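Side-chain contacts in disulfide oxidoreductase (Xylella fastidiosa, PDB 2REM), which probably works in the periplasm as a thiol-disulfide oxidoreductase of the DsbA type, introducing disulfide bonds into substrate proteins: residues Val70-Ala75 with Lys139-Ala144; Glu113-Tyr118 with Asp126-Thr131; Gly163-Thr168 with Asp180-Arg185. All coordinates share one frame; numbering follows the deposited sequence.

Contact 1: residues Val70-Ala75 with Lys139-Ala144; sequences VWDPFA and KRFQAA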
loop_
_atom_site.group_PDB
_atom_site.type_symbol
_atom_site.label_atom_id
_atom_site.label_comp_id
_atom_site.label_asym_id
_atom_site.label_seq_id
_atom_site.Cartn_x
_atom_site.Cartn_y
_atom_site.Cartn_z
ATOM N N VAL A 70 10.991 -5.039 10.988
ATOM C CA VAL A 70 11.551 -4.941 9.643
ATOM C C VAL A 70 10.664 -4.161 8.687
ATOM O O VAL A 70 11.139 -3.649 7.681
ATOM C CB VAL A 70 11.880 -6.339 9.023
ATOM C CG1 VAL A 70 12.921 -7.077 9.875
ATOM C CG2 VAL A 70 10.612 -7.178 8.840
ATOM N N TRP A 71 9.365 -4.095 8.983
ATOM C CA TRP A 71 8.424 -3.425 8.097
ATOM C C TRP A 71 8.734 -1.939 7.989
ATOM O O TRP A 71 8.546 -1.343 6.938
ATOM C CB TRP A 71 7.002 -3.583 8.645
ATOM C CG TRP A 71 6.538 -5.012 8.744
ATOM C CD1 TRP A 71 6.816 -5.923 9.734
ATOM C CD2 TRP A 71 5.718 -5.688 7.794
ATOM N NE1 TRP A 71 6.175 -7.124 9.467
ATOM C CE2 TRP A 71 5.504 -7.001 8.274
ATOM C CE3 TRP A 71 5.110 -5.297 6.590
ATOM C CZ2 TRP A 71 4.718 -7.925 7.584
ATOM C CZ3 TRP A 71 4.329 -6.211 5.919
ATOM C CH2 TRP A 71 4.144 -7.510 6.411
ATOM N N ASP A 72 9.180 -1.342 9.094
ATOM C CA ASP A 72 9.188 0.125 9.195
ATOM C C ASP A 72 10.193 0.810 8.279
ATOM O O ASP A 72 9.817 1.760 7.609
ATOM C CB ASP A 72 9.332 0.592 10.646
ATOM C CG ASP A 72 8.085 0.349 11.454
ATOM O OD1 ASP A 72 7.114 -0.233 10.932
ATOM O OD2 ASP A 72 8.072 0.758 12.625
ATOM N N PRO A 73 11.462 0.336 8.234
ATOM C CA PRO A 73 12.390 0.895 7.259
ATOM C C PRO A 73 11.850 0.851 5.838
ATOM O O PRO A 73 12.034 1.809 5.063
ATOM C CB PRO A 73 13.628 -0.009 7.387
ATOM C CG PRO A 73 13.605 -0.478 8.773
ATOM C CD PRO A 73 12.132 -0.671 9.095
ATOM N N PHE A 74 11.157 -0.238 5.494
ATOM C CA PHE A 74 10.629 -0.352 4.144
ATOM C C PHE A 74 9.398 0.485 3.906
ATOM O O PHE A 74 9.136 0.914 2.772
ATOM C CB PHE A 74 10.400 -1.814 3.783
ATOM C CG PHE A 74 11.660 -2.525 3.543
ATOM C CD1 PHE A 74 12.330 -2.348 2.334
ATOM C CD2 PHE A 74 12.241 -3.310 4.540
ATOM C CE1 PHE A 74 13.548 -2.988 2.083
ATOM C CE2 PHE A 74 13.459 -3.952 4.293
ATOM C CZ PHE A 74 14.108 -3.770 3.043
ATOM N N ALA A 75 8.638 0.723 4.974
ATOM C CA ALA A 75 7.542 1.676 4.874
ATOM C C ALA A 75 8.139 3.043 4.575
ATOM O O ALA A 75 7.647 3.791 3.744
ATOM C CB ALA A 75 6.768 1.744 6.175
ATOM N N LYS A 139 5.860 12.493 8.608
ATOM C CA LYS A 139 4.419 12.774 8.527
ATOM C C LYS A 139 3.613 11.664 7.838
ATOM O O LYS A 139 2.622 11.167 8.391
ATOM C CB LYS A 139 4.166 14.130 7.870
ATOM C CG LYS A 139 2.709 14.473 7.759
ATOM C CD LYS A 139 2.532 15.772 7.024
ATOM C CE LYS A 139 1.051 16.032 6.800
ATOM N NZ LYS A 139 0.903 17.418 6.334
ATOM N N ARG A 140 4.040 11.277 6.635
ATOM C CA ARG A 140 3.396 10.208 5.878
ATOM C C ARG A 140 3.494 8.866 6.606
ATOM O O ARG A 140 2.554 8.053 6.584
ATOM C CB ARG A 140 4.061 10.076 4.496
ATOM C CG ARG A 140 3.877 11.336 3.689
ATOM C CD ARG A 140 4.402 11.170 2.309
ATOM N NE ARG A 140 4.226 12.407 1.583
ATOM C CZ ARG A 140 4.115 12.506 0.269
ATOM N NH1 ARG A 140 4.149 11.429 -0.488
ATOM N NH2 ARG A 140 3.960 13.706 -0.271
ATOM N N PHE A 141 4.641 8.642 7.246
ATOM C CA PHE A 141 4.850 7.427 8.037
ATOM C C PHE A 141 3.866 7.359 9.212
ATOM O O PHE A 141 3.221 6.326 9.453
ATOM C CB PHE A 141 6.310 7.391 8.523
ATOM C CG PHE A 141 6.655 6.199 9.365
ATOM C CD1 PHE A 141 7.277 5.092 8.799
ATOM C CD2 PHE A 141 6.391 6.206 10.743
ATOM C CE1 PHE A 141 7.615 3.989 9.601
ATOM C CE2 PHE A 141 6.753 5.132 11.557
ATOM C CZ PHE A 141 7.359 4.019 10.985
ATOM N N GLN A 142 3.714 8.462 9.927
ATOM C CA GLN A 142 2.718 8.518 10.986
ATOM C C GLN A 142 1.291 8.367 10.448
ATOM O O GLN A 142 0.462 7.709 11.065
ATOM C CB GLN A 142 2.872 9.784 11.813
ATOM C CG GLN A 142 4.159 9.814 12.635
ATOM C CD GLN A 142 4.322 8.586 13.507
ATOM O OE1 GLN A 142 3.330 7.975 13.943
ATOM N NE2 GLN A 142 5.572 8.203 13.762
ATOM N N ALA A 143 1.012 8.954 9.288
ATOM C CA ALA A 143 -0.329 8.837 8.713
ATOM C C ALA A 143 -0.592 7.370 8.347
ATOM O O ALA A 143 -1.681 6.857 8.596
ATOM C CB ALA A 143 -0.450 9.719 7.487
ATOM N N ALA A 144 0.406 6.713 7.759
ATOM C CA ALA A 144 0.300 5.289 7.406
ATOM C C ALA A 144 0.113 4.426 8.648
ATOM O O ALA A 144 -0.711 3.496 8.655
ATOM C CB ALA A 144 1.522 4.836 6.622
#
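Ala75 and Phe141 mark the closest backbone approach, CA to CA 7.1 Å, where the first turn of helix 71-83 faces the middle of helix 135-151. Phe141 spans the gap almost alone. Its CG stands anti to the backbone N (chi1 179°), which carries the ring straight out of its helix toward the other one. The leading edge meets Asp72. Phe141 CE1 lies 3.7 Å from Asp72 O, which sits near the ring plane, and Phe141 CZ lies 3.7 Å from Asp72 OD2. The carboxylate plane stands 89° to the ring, so the acid neither stacks on it nor lies flat along it. Oxygens placed here look toward C-H bonds of the ring edge, which would be mildly attractive. The other carboxylate oxygen, OD1, is hydrogen-bonded to Gly68 N, which helps hold the group's rotation. Ala75 adds a methyl, with CB 4.2 Å from Phe141 CE1. Arg76 makes a cation-pi contact with Phe141, and Leu79 and Val66 also touch Phe141. Strand 58-64 lies behind the pair: Pro64 touches Ala75 and Val63 touches Ala144, so the two helices meet beside the edge strand of the thioredoxin sheet.

Contact 2: residues Glu113-Tyr118 with Asp126-Thr131; sequences ELAVFY and DRFVAT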
loop_
_atom_site.group_PDB
_atom_site.type_symbol
_atom_site.label_atom_id
_atom_site.label_comp_id
_atom_site.label_asym_id
_atom_site.label_seq_id
_atom_site.Cartn_x
_atom_site.Cartn_y
_atom_site.Cartn_z
ATOM N N GLU A 113 21.936 1.153 2.286
ATOM C CA GLU A 113 21.517 0.159 1.304
ATOM C C GLU A 113 20.400 0.795 0.477
ATOM O O GLU A 113 20.323 0.589 -0.716
ATOM C CB GLU A 113 20.945 -1.095 1.956
ATOM C CG GLU A 113 21.961 -2.085 2.510
ATOM C CD GLU A 113 22.184 -1.919 4.000
ATOM O OE1 GLU A 113 21.525 -1.058 4.634
ATOM O OE2 GLU A 113 23.035 -2.655 4.533
ATOM N N LEU A 114 19.525 1.549 1.133
ATOM C CA LEU A 114 18.365 2.070 0.430
ATOM C C LEU A 114 18.797 3.162 -0.524
ATOM O O LEU A 114 18.312 3.233 -1.653
ATOM C CB LEU A 114 17.288 2.553 1.396
ATOM C CG LEU A 114 16.588 1.434 2.205
ATOM C CD1 LEU A 114 15.688 2.056 3.259
ATOM C CD2 LEU A 114 15.801 0.494 1.256
ATOM N N ALA A 115 19.705 4.015 -0.079
ATOM C CA ALA A 115 20.170 5.096 -0.948
ATOM C C ALA A 115 20.830 4.519 -2.191
ATOM O O ALA A 115 20.659 5.061 -3.287
ATOM C CB ALA A 115 21.100 6.055 -0.211
ATOM N N VAL A 116 21.568 3.413 -2.038
ATOM C CA VAL A 116 22.237 2.799 -3.186
ATOM C C VAL A 116 21.167 2.326 -4.152
ATOM O O VAL A 116 21.271 2.573 -5.334
ATOM C CB VAL A 116 23.205 1.646 -2.779
ATOM C CG1 VAL A 116 23.671 0.860 -3.990
ATOM C CG2 VAL A 116 24.403 2.218 -2.035
ATOM N N PHE A 117 20.119 1.699 -3.628
ATOM C CA PHE A 117 19.024 1.225 -4.453
ATOM C C PHE A 117 18.409 2.376 -5.266
ATOM O O PHE A 117 18.297 2.296 -6.506
ATOM C CB PHE A 117 17.955 0.524 -3.602
ATOM C CG PHE A 117 16.768 0.097 -4.391
ATOM C CD1 PHE A 117 16.796 -1.107 -5.098
ATOM C CD2 PHE A 117 15.663 0.927 -4.513
ATOM C CE1 PHE A 117 15.719 -1.507 -5.863
ATOM C CE2 PHE A 117 14.560 0.531 -5.301
ATOM C CZ PHE A 117 14.594 -0.697 -5.957
ATOM N N TYR A 118 18.020 3.444 -4.565
ATOM C CA TYR A 118 17.351 4.553 -5.212
ATOM C C TYR A 118 18.293 5.378 -6.088
ATOM O O TYR A 118 17.841 6.047 -7.027
ATOM C CB TYR A 118 16.595 5.394 -4.167
ATOM C CG TYR A 118 15.415 4.602 -3.656
ATOM C CD1 TYR A 118 14.312 4.366 -4.485
ATOM C CD2 TYR A 118 15.405 4.071 -2.370
ATOM C CE1 TYR A 118 13.216 3.619 -4.047
ATOM C CE2 TYR A 118 14.299 3.314 -1.894
ATOM C CZ TYR A 118 13.221 3.097 -2.750
ATOM O OH TYR A 118 12.137 2.392 -2.303
ATOM N N ASP A 126 22.390 11.686 -0.891
ATOM C CA ASP A 126 22.197 12.651 0.204
ATOM C C ASP A 126 20.738 13.113 0.256
ATOM O O ASP A 126 20.187 13.341 1.333
ATOM C CB ASP A 126 23.107 13.872 0.043
ATOM C CG ASP A 126 24.557 13.585 0.414
ATOM O OD1 ASP A 126 24.914 12.413 0.710
ATOM O OD2 ASP A 126 25.346 14.565 0.424
ATOM N N ARG A 127 20.130 13.271 -0.912
ATOM C CA ARG A 127 18.701 13.571 -0.976
ATOM C C ARG A 127 17.852 12.396 -0.484
ATOM O O ARG A 127 16.858 12.604 0.235
ATOM C CB ARG A 127 18.242 14.018 -2.369
ATOM C CG ARG A 127 16.852 14.682 -2.303
ATOM C CD ARG A 127 16.376 15.316 -3.616
ATOM N NE ARG A 127 15.929 16.718 -3.452
ATOM C CZ ARG A 127 14.799 17.121 -2.848
ATOM N NH1 ARG A 127 13.959 16.249 -2.295
ATOM N NH2 ARG A 127 14.506 18.422 -2.781
ATOM N N PHE A 128 18.205 11.177 -0.878
ATOM C CA PHE A 128 17.482 10.042 -0.342
ATOM C C PHE A 128 17.536 10.041 1.187
ATOM O O PHE A 128 16.504 9.906 1.828
ATOM C CB PHE A 128 17.947 8.676 -0.832
ATOM C CG PHE A 128 17.059 7.575 -0.312
ATOM C CD1 PHE A 128 15.823 7.344 -0.910
ATOM C CD2 PHE A 128 17.389 6.884 0.854
ATOM C CE1 PHE A 128 14.961 6.385 -0.395
ATOM C CE2 PHE A 128 16.523 5.906 1.387
ATOM C CZ PHE A 128 15.320 5.663 0.759
ATOM N N VAL A 129 18.731 10.189 1.744
ATOM C CA VAL A 129 18.903 10.171 3.211
ATOM C C VAL A 129 18.133 11.295 3.892
ATOM O O VAL A 129 17.425 11.057 4.883
ATOM C CB VAL A 129 20.395 10.156 3.635
ATOM C CG1 VAL A 129 20.531 10.359 5.153
ATOM C CG2 VAL A 129 21.015 8.841 3.215
ATOM N N ALA A 130 18.234 12.502 3.334
ATOM C CA ALA A 130 17.495 13.640 3.852
ATOM C C ALA A 130 16.004 13.381 3.790
ATOM O O ALA A 130 15.278 13.812 4.654
ATOM C CB ALA A 130 17.846 14.918 3.100
ATOM N N THR A 131 15.550 12.679 2.757
ATOM C CA THR A 131 14.132 12.484 2.590
ATOM C C THR A 131 13.672 11.414 3.564
ATOM O O THR A 131 12.679 11.594 4.266
ATOM C CB THR A 131 13.782 12.103 1.138
ATOM O OG1 THR A 131 14.255 13.132 0.262
ATOM C CG2 THR A 131 12.255 11.999 0.975
#
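Phe128 lays one side of its ring against Leu114, Ala115 and Tyr118, joining two consecutive helices of the helical domain that DsbA proteins carry inserted in the thioredoxin fold. A short loop connects the two helices; the axes of 113-118 and 126-131 are 127° apart in direction and come within 9.0 Å. Along 126-131, Asp126 points away from the partner helix, and Phe128 does most of the touching. A chi1 of -175° swings its ring away from the backbone N and out from helix 125-132, to lie against the backbone of helix 111-119: the carbonyl carbon of Leu114 sits over one face, and Ala115 CA is 3.8 Å from Phe128 CD2. Leu114 CB lies 3.4 Å from Phe128 CE2. Tyr118 runs nearly parallel, its plane 15° from that of Phe128, but the rings are slid apart, centroids 4.8 Å away, and barely overlap. Ala80 of helix 71-83 also packs on Phe128, while Ala81 touches Tyr118, so the pair rests on that helix. Val129 comes next and touches only lightly, its CG2 branch 4.4 Å from Ala115 CB at the margin of the contact. One turn after Arg127, Thr131 makes no contact across and packs on Val83 and Leu84. Its hydroxyl folds back on its own helix: Thr131 OG1 donates to Arg127 O at 2.7 Å, tilted out of the carbonyl plane, while Thr131 N reaches the same oxygen from the opposite face.

Contact 3: residues Gly163-Thr168 with Asp180-Arg185; sequences GRYMVT and DYLVSR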
loop_
_atom_site.group_PDB
_atom_site.type_symbol
_atom_site.label_atom_id
_atom_site.label_comp_id
_atom_site.label_asym_id
_atom_site.label_seq_id
_atom_site.Cartn_x
_atom_site.Cartn_y
_atom_site.Cartn_z
ATOM N N GLY A 163 -11.902 3.380 3.454
ATOM C CA GLY A 163 -11.536 3.331 4.876
ATOM C C GLY A 163 -12.564 2.584 5.715
ATOM O O GLY A 163 -12.506 2.593 6.940
ATOM N N ARG A 164 -13.510 1.952 5.043
ATOM C CA ARG A 164 -14.670 1.406 5.721
ATOM C C ARG A 164 -14.755 -0.106 5.585
ATOM O O ARG A 164 -15.241 -0.771 6.481
ATOM C CB ARG A 164 -15.934 2.047 5.157
ATOM C CG ARG A 164 -17.184 1.689 5.862
ATOM C CD ARG A 164 -18.266 2.657 5.439
ATOM N NE ARG A 164 -19.540 2.319 6.049
ATOM C CZ ARG A 164 -20.701 2.772 5.609
ATOM N NH1 ARG A 164 -20.736 3.576 4.554
ATOM N NH2 ARG A 164 -21.819 2.421 6.224
ATOM N N TYR A 165 -14.323 -0.642 4.452
ATOM C CA TYR A 165 -14.458 -2.073 4.226
ATOM C C TYR A 165 -13.115 -2.672 3.958
ATOM O O TYR A 165 -12.436 -2.283 3.013
ATOM C CB TYR A 165 -15.414 -2.366 3.082
ATOM C CG TYR A 165 -16.749 -1.732 3.304
ATOM C CD1 TYR A 165 -17.131 -0.608 2.577
ATOM C CD2 TYR A 165 -17.609 -2.229 4.266
ATOM C CE1 TYR A 165 -18.356 -0.007 2.801
ATOM C CE2 TYR A 165 -18.835 -1.637 4.501
ATOM C CZ TYR A 165 -19.194 -0.532 3.753
ATOM O OH TYR A 165 -20.397 0.056 3.971
ATOM N N MET A 166 -12.743 -3.630 4.790
ATOM C CA MET A 166 -11.460 -4.267 4.658
ATOM C C MET A 166 -11.703 -5.658 4.113
ATOM O O MET A 166 -12.394 -6.483 4.736
ATOM C CB MET A 166 -10.742 -4.298 6.009
ATOM C CG MET A 166 -9.426 -5.057 5.978
ATOM S SD MET A 166 -8.538 -4.906 7.555
ATOM C CE MET A 166 -9.676 -5.525 8.790
ATOM N N VAL A 167 -11.129 -5.900 2.946
ATOM C CA VAL A 167 -11.308 -7.176 2.255
ATOM C C VAL A 167 -10.591 -8.268 3.044
ATOM O O VAL A 167 -9.490 -8.059 3.563
ATOM C CB VAL A 167 -10.777 -7.100 0.811
ATOM C CG1 VAL A 167 -10.926 -8.437 0.095
ATOM C CG2 VAL A 167 -11.541 -6.015 0.026
ATOM N N THR A 168 -11.225 -9.436 3.130
ATOM C CA THR A 168 -10.615 -10.592 3.758
ATOM C C THR A 168 -10.783 -11.731 2.762
ATOM O O THR A 168 -11.609 -12.637 2.941
ATOM C CB THR A 168 -11.281 -10.895 5.106
ATOM O OG1 THR A 168 -12.663 -11.178 4.887
ATOM C CG2 THR A 168 -11.168 -9.691 6.051
ATOM N N ASP A 180 -13.967 -5.373 -6.166
ATOM C CA ASP A 180 -14.884 -4.958 -7.242
ATOM C C ASP A 180 -16.299 -4.803 -6.723
ATOM O O ASP A 180 -16.960 -3.796 -6.984
ATOM C CB ASP A 180 -14.890 -5.968 -8.389
ATOM C CG ASP A 180 -13.649 -5.904 -9.223
ATOM O OD1 ASP A 180 -12.924 -4.898 -9.144
ATOM O OD2 ASP A 180 -13.411 -6.867 -9.964
ATOM N N TYR A 181 -16.771 -5.818 -6.003
ATOM C CA TYR A 181 -18.111 -5.768 -5.408
ATOM C C TYR A 181 -18.280 -4.535 -4.504
ATOM O O TYR A 181 -19.292 -3.828 -4.602
ATOM C CB TYR A 181 -18.420 -7.066 -4.621
ATOM C CG TYR A 181 -19.557 -6.904 -3.640
ATOM C CD1 TYR A 181 -19.313 -6.566 -2.316
ATOM C CD2 TYR A 181 -20.885 -7.041 -4.058
ATOM C CE1 TYR A 181 -20.359 -6.398 -1.413
ATOM C CE2 TYR A 181 -21.931 -6.864 -3.177
ATOM C CZ TYR A 181 -21.653 -6.541 -1.848
ATOM O OH TYR A 181 -22.679 -6.369 -0.952
ATOM N N LEU A 182 -17.305 -4.308 -3.622
ATOM C CA LEU A 182 -17.365 -3.192 -2.663
ATOM C C LEU A 182 -17.264 -1.854 -3.372
ATOM O O LEU A 182 -17.948 -0.901 -2.988
ATOM C CB LEU A 182 -16.241 -3.275 -1.622
ATOM C CG LEU A 182 -16.261 -4.462 -0.653
ATOM C CD1 LEU A 182 -14.931 -4.487 0.096
ATOM C CD2 LEU A 182 -17.454 -4.325 0.302
ATOM N N VAL A 183 -16.392 -1.778 -4.380
ATOM C CA VAL A 183 -16.274 -0.547 -5.176
ATOM C C VAL A 183 -17.582 -0.261 -5.920
ATOM O O VAL A 183 -18.081 0.857 -5.906
ATOM C CB VAL A 183 -15.102 -0.594 -6.168
ATOM C CG1 VAL A 183 -15.268 0.520 -7.218
ATOM C CG2 VAL A 183 -13.740 -0.472 -5.432
ATOM N N SER A 184 -18.162 -1.277 -6.550
ATOM C CA SER A 184 -19.441 -1.083 -7.235
ATOM C C SER A 184 -20.553 -0.687 -6.284
ATOM O O SER A 184 -21.444 0.114 -6.634
ATOM C CB SER A 184 -19.828 -2.345 -7.980
ATOM O OG SER A 184 -18.920 -2.524 -9.044
ATOM N N ARG A 185 -20.515 -1.270 -5.094
ATOM C CA ARG A 185 -21.534 -0.993 -4.096
ATOM C C ARG A 185 -21.425 0.457 -3.593
ATOM O O ARG A 185 -22.433 1.116 -3.431
ATOM C CB ARG A 185 -21.458 -1.986 -2.944
ATOM C CG ARG A 185 -22.672 -1.911 -2.036
ATOM C CD ARG A 185 -22.604 -2.884 -0.917
ATOM N NE ARG A 185 -21.443 -2.678 -0.061
ATOM C CZ ARG A 185 -21.286 -3.307 1.097
ATOM N NH1 ARG A 185 -22.237 -4.142 1.517
ATOM N NH2 ARG A 185 -20.208 -3.097 1.840
#
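Tyr165 and Leu182 lie at the closest backbone approach, CA to CA 7.6 Å, where strand 165-167 and helix segment 180-185 run nearly antiparallel, at 161°, their axes 10.1 Å apart at closest approach. Leu182 fills the middle. Its CD1 methyl is 3.7 Å from Tyr165 CB and equally far from Val167 CG2, so one methyl meets two strand residues. Val161 and Tyr11, on the two neighbouring strands, also touch Leu182. Farther out, Arg185 arches over the Tyr165 ring. A bend at chi3 (60°) swings the guanidinium back, bringing Arg185 NH2 over the ring face toward its rim, 3.3 Å from Tyr165 CE2. This is a cation-pi contact, with Arg185 CZ 4.7 Å from the Tyr165 centroid and 21° off the normal; the guanidinium is steeply inclined rather than laid flat. Arg164 CG lies over the opposite face of Tyr165, toward the rim, at a classic beta bulge where Arg164 and Tyr165 both face Val161. The chemistry thus changes along the contact, from aliphatic packing at Leu182 to a charge held over an aromatic face. With NH2 over the ring and NH1 hydrogen-bonded to Tyr11 OH, the guanidinium is probably well fixed despite lying near the surface.

Contact 2 is nested in the chain loop that contact 1 closes, and the two meet directly: Leu114 CD1 is 4.1 Å from Pro73 O, and Leu114 CD2 is 4.2 Å from Phe74 CE1. Their centres are 15 Å apart, in the helical part of the molecule. Contact 3 comes later in the chain, across its centre, 24 Å from contact 1 and 36 Å from contact 2, centre to centre; its nearest atoms stay about 11 Å from contact 1. The CxxC pair Cys37 and Cys40, predicted as the redox-active disulfide but not bonded in this model, is next to Thr36, which Phe74 of segment 70-75 touches, so contact 1 borders the active-site region.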